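Local coordinates for protein salicylaldehyde dehydrogenase NahF (Pseudomonas putida, PDB 4JZ6) that probably catalyses the NAD+-dependent oxidation of salicylaldehyde to salicylate, a step in the bacterial degradation of naphthalene, at residues 185-191 with 214-220; 282-286 with 316-321. Numbering follows the deposited sequence.

Interaction 1 (185-191 with 214-220); sequences TVVFKGS and VLNYLNS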
loop_
_atom_site.group_PDB
_atom_site.type_symbol
_atom_site.label_atom_id
_atom_site.label_comp_id
_atom_site.label_asym_id
_atom_site.label_seq_id
_atom_site.Cartn_x
_atom_site.Cartn_y
_atom_site.Cartn_z
ATOM N N THR A 185 -13.145 -0.565 -13.437
ATOM C CA THR A 185 -13.523 0.586 -14.247
ATOM C C THR A 185 -12.829 1.790 -13.634
ATOM O O THR A 185 -12.428 1.747 -12.467
ATOM C CB THR A 185 -15.043 0.797 -14.273
ATOM O OG1 THR A 185 -15.483 1.288 -13.002
ATOM C CG2 THR A 185 -15.749 -0.508 -14.582
ATOM N N VAL A 186 -12.662 2.858 -14.405
ATOM C CA VAL A 186 -11.858 3.971 -13.917
ATOM C C VAL A 186 -12.412 5.369 -14.208
ATOM O O VAL A 186 -12.925 5.644 -15.290
ATOM C CB VAL A 186 -10.377 3.836 -14.382
ATOM C CG1 VAL A 186 -10.291 2.938 -15.597
ATOM C CG2 VAL A 186 -9.742 5.197 -14.663
ATOM N N VAL A 187 -12.329 6.230 -13.199
ATOM C CA VAL A 187 -12.514 7.658 -13.386
ATOM C C VAL A 187 -11.135 8.271 -13.628
ATOM O O VAL A 187 -10.296 8.328 -12.724
ATOM C CB VAL A 187 -13.188 8.306 -12.165
ATOM C CG1 VAL A 187 -13.307 9.809 -12.360
ATOM C CG2 VAL A 187 -14.555 7.689 -11.928
ATOM N N PHE A 188 -10.912 8.699 -14.868
ATOM C CA PHE A 188 -9.636 9.234 -15.326
ATOM C C PHE A 188 -9.646 10.754 -15.217
ATOM O O PHE A 188 -10.369 11.432 -15.945
ATOM C CB PHE A 188 -9.414 8.781 -16.778
ATOM C CG PHE A 188 -8.260 9.461 -17.489
ATOM C CD1 PHE A 188 -7.149 9.928 -16.798
ATOM C CD2 PHE A 188 -8.295 9.616 -18.874
ATOM C CE1 PHE A 188 -6.109 10.545 -17.474
ATOM C CE2 PHE A 188 -7.255 10.223 -19.553
ATOM C CZ PHE A 188 -6.161 10.689 -18.856
ATOM N N LYS A 189 -8.840 11.287 -14.303
ATOM C CA LYS A 189 -8.689 12.729 -14.162
ATOM C C LYS A 189 -7.437 13.186 -14.891
ATOM O O LYS A 189 -6.320 12.852 -14.489
ATOM C CB LYS A 189 -8.597 13.121 -12.691
ATOM C CG LYS A 189 -8.287 14.592 -12.465
ATOM C CD LYS A 189 -9.456 15.480 -12.858
ATOM C CE LYS A 189 -9.130 16.961 -12.641
ATOM N NZ LYS A 189 -7.874 17.406 -13.333
ATOM N N GLY A 190 -7.634 13.951 -15.963
ATOM C CA GLY A 190 -6.542 14.393 -16.810
ATOM C C GLY A 190 -5.885 15.674 -16.334
ATOM O O GLY A 190 -6.235 16.208 -15.277
ATOM N N SER A 191 -4.934 16.171 -17.122
ATOM C CA SER A 191 -4.160 17.345 -16.735
ATOM C C SER A 191 -4.647 18.620 -17.402
ATOM O O SER A 191 -5.060 18.614 -18.567
ATOM C CB SER A 191 -2.687 17.150 -17.064
ATOM O OG SER A 191 -1.991 18.370 -16.895
ATOM N N VAL A 214 -16.850 2.069 -18.591
ATOM C CA VAL A 214 -15.645 1.403 -18.121
ATOM C C VAL A 214 -14.509 2.418 -17.973
ATOM O O VAL A 214 -13.716 2.339 -17.037
ATOM C CB VAL A 214 -15.245 0.235 -19.036
ATOM C CG1 VAL A 214 -14.004 -0.444 -18.505
ATOM C CG2 VAL A 214 -16.378 -0.766 -19.122
ATOM N N LEU A 215 -14.447 3.378 -18.894
ATOM C CA LEU A 215 -13.520 4.501 -18.776
ATOM C C LEU A 215 -14.262 5.830 -18.848
ATOM O O LEU A 215 -14.993 6.095 -19.798
ATOM C CB LEU A 215 -12.453 4.453 -19.869
ATOM C CG LEU A 215 -11.478 5.637 -19.899
ATOM C CD1 LEU A 215 -10.624 5.673 -18.638
ATOM C CD2 LEU A 215 -10.599 5.589 -21.138
ATOM N N ASN A 216 -14.064 6.664 -17.836
ATOM C CA ASN A 216 -14.716 7.963 -17.775
ATOM C C ASN A 216 -13.676 9.061 -17.558
ATOM O O ASN A 216 -12.807 8.939 -16.695
ATOM C CB ASN A 216 -15.771 7.971 -16.669
ATOM C CG ASN A 216 -16.813 6.871 -16.850
ATOM O OD1 ASN A 216 -17.865 7.092 -17.450
ATOM N ND2 ASN A 216 -16.518 5.681 -16.339
ATOM N N TYR A 217 -13.767 10.130 -18.344
ATOM C CA TYR A 217 -12.699 11.123 -18.415
ATOM C C TYR A 217 -13.120 12.487 -17.889
ATOM O O TYR A 217 -14.158 13.026 -18.272
ATOM C CB TYR A 217 -12.200 11.234 -19.861
ATOM C CG TYR A 217 -11.288 12.409 -20.149
ATOM C CD1 TYR A 217 -11.580 13.303 -21.175
ATOM C CD2 TYR A 217 -10.129 12.619 -19.408
ATOM C CE1 TYR A 217 -10.747 14.377 -21.455
ATOM C CE2 TYR A 217 -9.288 13.698 -19.681
ATOM C CZ TYR A 217 -9.603 14.570 -20.707
ATOM O OH TYR A 217 -8.778 15.638 -20.983
ATOM N N LEU A 218 -12.297 13.042 -17.008
ATOM C CA LEU A 218 -12.560 14.349 -16.430
ATOM C C LEU A 218 -11.328 15.234 -16.531
ATOM O O LEU A 218 -10.197 14.771 -16.354
ATOM C CB LEU A 218 -12.944 14.219 -14.960
ATOM C CG LEU A 218 -14.220 13.466 -14.601
ATOM C CD1 LEU A 218 -14.202 13.176 -13.119
ATOM C CD2 LEU A 218 -15.436 14.282 -14.973
ATOM N N ASN A 219 -11.554 16.509 -16.824
ATOM C CA ASN A 219 -10.496 17.500 -16.774
ATOM C C ASN A 219 -11.066 18.807 -16.252
ATOM O O ASN A 219 -12.277 19.034 -16.324
ATOM C CB ASN A 219 -9.863 17.694 -18.150
ATOM C CG ASN A 219 -8.377 17.962 -18.068
ATOM O OD1 ASN A 219 -7.894 18.521 -17.082
ATOM N ND2 ASN A 219 -7.639 17.554 -19.098
ATOM N N SER A 220 -10.205 19.661 -15.710
ATOM C CA SER A 220 -10.667 20.920 -15.143
ATOM C C SER A 220 -9.553 21.950 -15.045
ATOM O O SER A 220 -8.372 21.629 -15.176
ATOM C CB SER A 220 -11.258 20.691 -13.752
ATOM O OG SER A 220 -10.269 20.199 -12.859
#
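Strands 186-189 and 215-218 run parallel, their short axes 4.7 Å apart and inclined by 25°, and five backbone hydrogen bonds join them. The chain of 185-191 supplies its even-numbered amides: Val186 N gives to Val214 O (2.9 Å), Phe188 N to Asn216 O (2.6 Å) and Gly190 N to Leu218 O (2.7 Å). In return, Asn216 N reaches Val186 O at 3.0 Å and Leu218 N reaches Phe188 O at 2.7 Å. The odd-numbered residues Thr185, Val187 and Lys189 bond through their backbones to the strand on the other side, at Ile159, Ser161 and Val163. Near the C-terminal ends of the strands, side chains add further bonds. Asn219 ND2 donates to Ser191 O (2.8 Å) and to Tyr217 OH (2.9 Å), while Asn219 OD1 accepts from Ser220 N (2.9 Å); Lys189 NZ folds back onto Gly190 O (2.8 Å). Thr185 OG1 bonds to Ala66 O, Ser191 OG to Phe193 N, and Asn216 OD1 to Asn25 N. On one face, the Phe188 and Tyr217 rings meet obliquely, CD2 of Phe188 lying 3.6 Å from CD2 of Tyr217, beneath helix 195-208; on the other, Val187 CG1 touches Leu218 CD1 at 3.6 Å. With that helix as the connection, the two strands form a beta-alpha-beta unit at the margin of the largely parallel, Rossmann-like sheet that characterises the NAD-binding domain of aldehyde dehydrogenases.

Interaction 2 (282-286 with 316-321); sequences INAAV and EFVARF. With SO4 (sulfate ion), chain E.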
loop_
_atom_site.group_PDB
_atom_site.type_symbol
_atom_site.label_atom_id
_atom_site.label_comp_id
_atom_site.label_asym_id
_atom_site.label_seq_id
_atom_site.Cartn_x
_atom_site.Cartn_y
_atom_site.Cartn_z
ATOM N N ILE A 282 33.945 7.214 -19.337
ATOM C CA ILE A 282 33.489 8.604 -19.359
ATOM C C ILE A 282 32.675 8.936 -20.610
ATOM O O ILE A 282 31.670 9.651 -20.537
ATOM C CB ILE A 282 34.667 9.580 -19.207
ATOM C CG1 ILE A 282 35.405 9.298 -17.903
ATOM C CG2 ILE A 282 34.189 11.026 -19.223
ATOM C CD1 ILE A 282 36.594 10.193 -17.689
ATOM N N ASN A 283 33.102 8.411 -21.753
ATOM C CA ASN A 283 32.321 8.544 -22.976
ATOM C C ASN A 283 30.885 8.069 -22.760
ATOM O O ASN A 283 29.931 8.815 -22.983
ATOM C CB ASN A 283 32.969 7.753 -24.112
ATOM C CG ASN A 283 32.134 7.763 -25.379
ATOM O OD1 ASN A 283 31.459 6.781 -25.704
ATOM N ND2 ASN A 283 32.170 8.879 -26.099
ATOM N N ALA A 284 30.750 6.830 -22.298
ATOM C CA ALA A 284 29.448 6.218 -22.086
ATOM C C ALA A 284 28.616 6.965 -21.045
ATOM O O ALA A 284 27.394 7.082 -21.181
ATOM C CB ALA A 284 29.611 4.762 -21.691
ATOM N N ALA A 285 29.275 7.462 -20.003
ATOM C CA ALA A 285 28.570 8.140 -18.922
ATOM C C ALA A 285 28.062 9.502 -19.372
ATOM O O ALA A 285 26.941 9.893 -19.038
ATOM C CB ALA A 285 29.456 8.277 -17.699
ATOM N N VAL A 286 28.884 10.221 -20.133
ATOM C CA VAL A 286 28.471 11.509 -20.677
ATOM C C VAL A 286 27.222 11.349 -21.541
ATOM O O VAL A 286 26.267 12.115 -21.408
ATOM C CB VAL A 286 29.603 12.196 -21.473
ATOM C CG1 VAL A 286 29.064 13.372 -22.272
ATOM C CG2 VAL A 286 30.702 12.662 -20.528
ATOM N N GLU A 316 37.317 16.275 -15.860
ATOM C CA GLU A 316 37.306 15.761 -17.222
ATOM C C GLU A 316 35.880 15.475 -17.665
ATOM O O GLU A 316 35.474 15.863 -18.760
ATOM C CB GLU A 316 38.149 14.494 -17.324
ATOM C CG GLU A 316 38.174 13.868 -18.705
ATOM C CD GLU A 316 38.881 12.521 -18.713
ATOM O OE1 GLU A 316 39.497 12.156 -17.683
ATOM O OE2 GLU A 316 38.815 11.821 -19.746
ATOM N N PHE A 317 35.123 14.803 -16.801
ATOM C CA PHE A 317 33.734 14.461 -17.096
ATOM C C PHE A 317 32.876 15.699 -17.318
ATOM O O PHE A 317 32.077 15.749 -18.257
ATOM C CB PHE A 317 33.129 13.623 -15.970
ATOM C CG PHE A 317 31.645 13.436 -16.089
ATOM C CD1 PHE A 317 31.125 12.422 -16.877
ATOM C CD2 PHE A 317 30.768 14.278 -15.418
ATOM C CE1 PHE A 317 29.760 12.252 -16.993
ATOM C CE2 PHE A 317 29.404 14.116 -15.532
ATOM C CZ PHE A 317 28.897 13.101 -16.319
ATOM N N VAL A 318 33.026 16.683 -16.437
ATOM C CA VAL A 318 32.258 17.919 -16.536
ATOM C C VAL A 318 32.563 18.644 -17.844
ATOM O O VAL A 318 31.662 19.175 -18.493
ATOM C CB VAL A 318 32.506 18.852 -15.320
ATOM C CG1 VAL A 318 31.894 20.227 -15.551
ATOM C CG2 VAL A 318 31.939 18.238 -14.055
ATOM N N ALA A 319 33.829 18.638 -18.245
ATOM C CA ALA A 319 34.227 19.289 -19.490
ATOM C C ALA A 319 33.524 18.681 -20.707
ATOM O O ALA A 319 32.991 19.403 -21.548
ATOM C CB ALA A 319 35.737 19.244 -19.660
ATOM N N ARG A 320 33.518 17.353 -20.792
ATOM C CA ARG A 320 32.870 16.671 -21.909
ATOM C C ARG A 320 31.361 16.899 -21.885
ATOM O O ARG A 320 30.753 17.208 -22.911
ATOM C CB ARG A 320 33.176 15.171 -21.894
ATOM C CG ARG A 320 34.655 14.836 -21.942
ATOM C CD ARG A 320 34.865 13.414 -22.441
ATOM N NE ARG A 320 36.172 12.880 -22.067
ATOM C CZ ARG A 320 36.508 11.596 -22.166
ATOM N NH1 ARG A 320 35.632 10.712 -22.628
ATOM N NH2 ARG A 320 37.718 11.192 -21.798
ATOM N N PHE A 321 30.772 16.737 -20.703
ATOM C CA PHE A 321 29.345 16.954 -20.488
ATOM C C PHE A 321 28.942 18.345 -20.984
ATOM O O PHE A 321 27.937 18.503 -21.680
ATOM C CB PHE A 321 29.037 16.810 -18.996
ATOM C CG PHE A 321 27.573 16.753 -18.669
ATOM C CD1 PHE A 321 26.641 16.379 -19.625
ATOM C CD2 PHE A 321 27.130 17.073 -17.391
ATOM C CE1 PHE A 321 25.290 16.330 -19.311
ATOM C CE2 PHE A 321 25.788 17.025 -17.071
ATOM C CZ PHE A 321 24.864 16.654 -18.031
HETATM S S SO4 E . 37.016 6.975 -21.289
HETATM O O1 SO4 E . 38.144 7.849 -20.974
HETATM O O2 SO4 E . 37.529 5.693 -21.767
HETATM O O3 SO4 E . 36.237 6.768 -20.073
HETATM O O4 SO4 E . 36.169 7.576 -22.322
#
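Ile282, in the first turn of helix 282-294, points its CA-to-CB bond at helix 311-327, and its extended mt rotamer carries CD1 to 3.4 Å from Glu316 CD. The axes of the two short segments approach to 9.8 Å and cross at -49°. Phe317 starts sideways, but with chi1 t and chi2 at 85° its ring comes up against helix 282-294: Ile282 CG2 lies at the ring edge, 4.1 Å from Phe317 CD1, and Val286 CG2 approaches Phe317 CE1 to 3.7 Å. Both helices flank the same largely parallel sheet, in the catalytic domain of the aldehyde dehydrogenase fold; Val318 and Phe321 rest on strand 401-407. Arg320 leaves its helix in the m rotamer and then stretches out, laying one guanidinium face over Ile282 CG2, which is 3.7 Å from Arg320 NH1. Glu316, t at chi1 and chi2, meets this arginine in a salt bridge, very short at 2.4 Å between Arg320 NH2 and Glu316 OE2. A sulfate, probably from the crystallisation liquor, accepts hydrogen bonds at the helix N-terminus from Ile282 N to O3 (2.4 Å, very short) and Asn283 N to O4 (3.2 Å), and Arg320 NH1 also reaches O4 at 3.2 Å.

Interactions 1 and 2 follow one another along the chain and lie on opposite sides of its centre, 43 Å apart between centres and about 27 Å between nearest atoms, so they do not touch. They are tied to different sheets: 185-191 with 214-220 pairs two strands of one, whereas 282-286 with 316-321 packs together two helices that flank the other. Between these sequence regions comes Glu267, the predicted active-site residue, and the salicylaldehyde-binding residues Ile300, Cys301 and Met302 fall between the two segments of interaction 2. Neither contact is part of an annotated site; the Ser191 side chain in interaction 1 is about 12 Å from a bound salicylaldehyde.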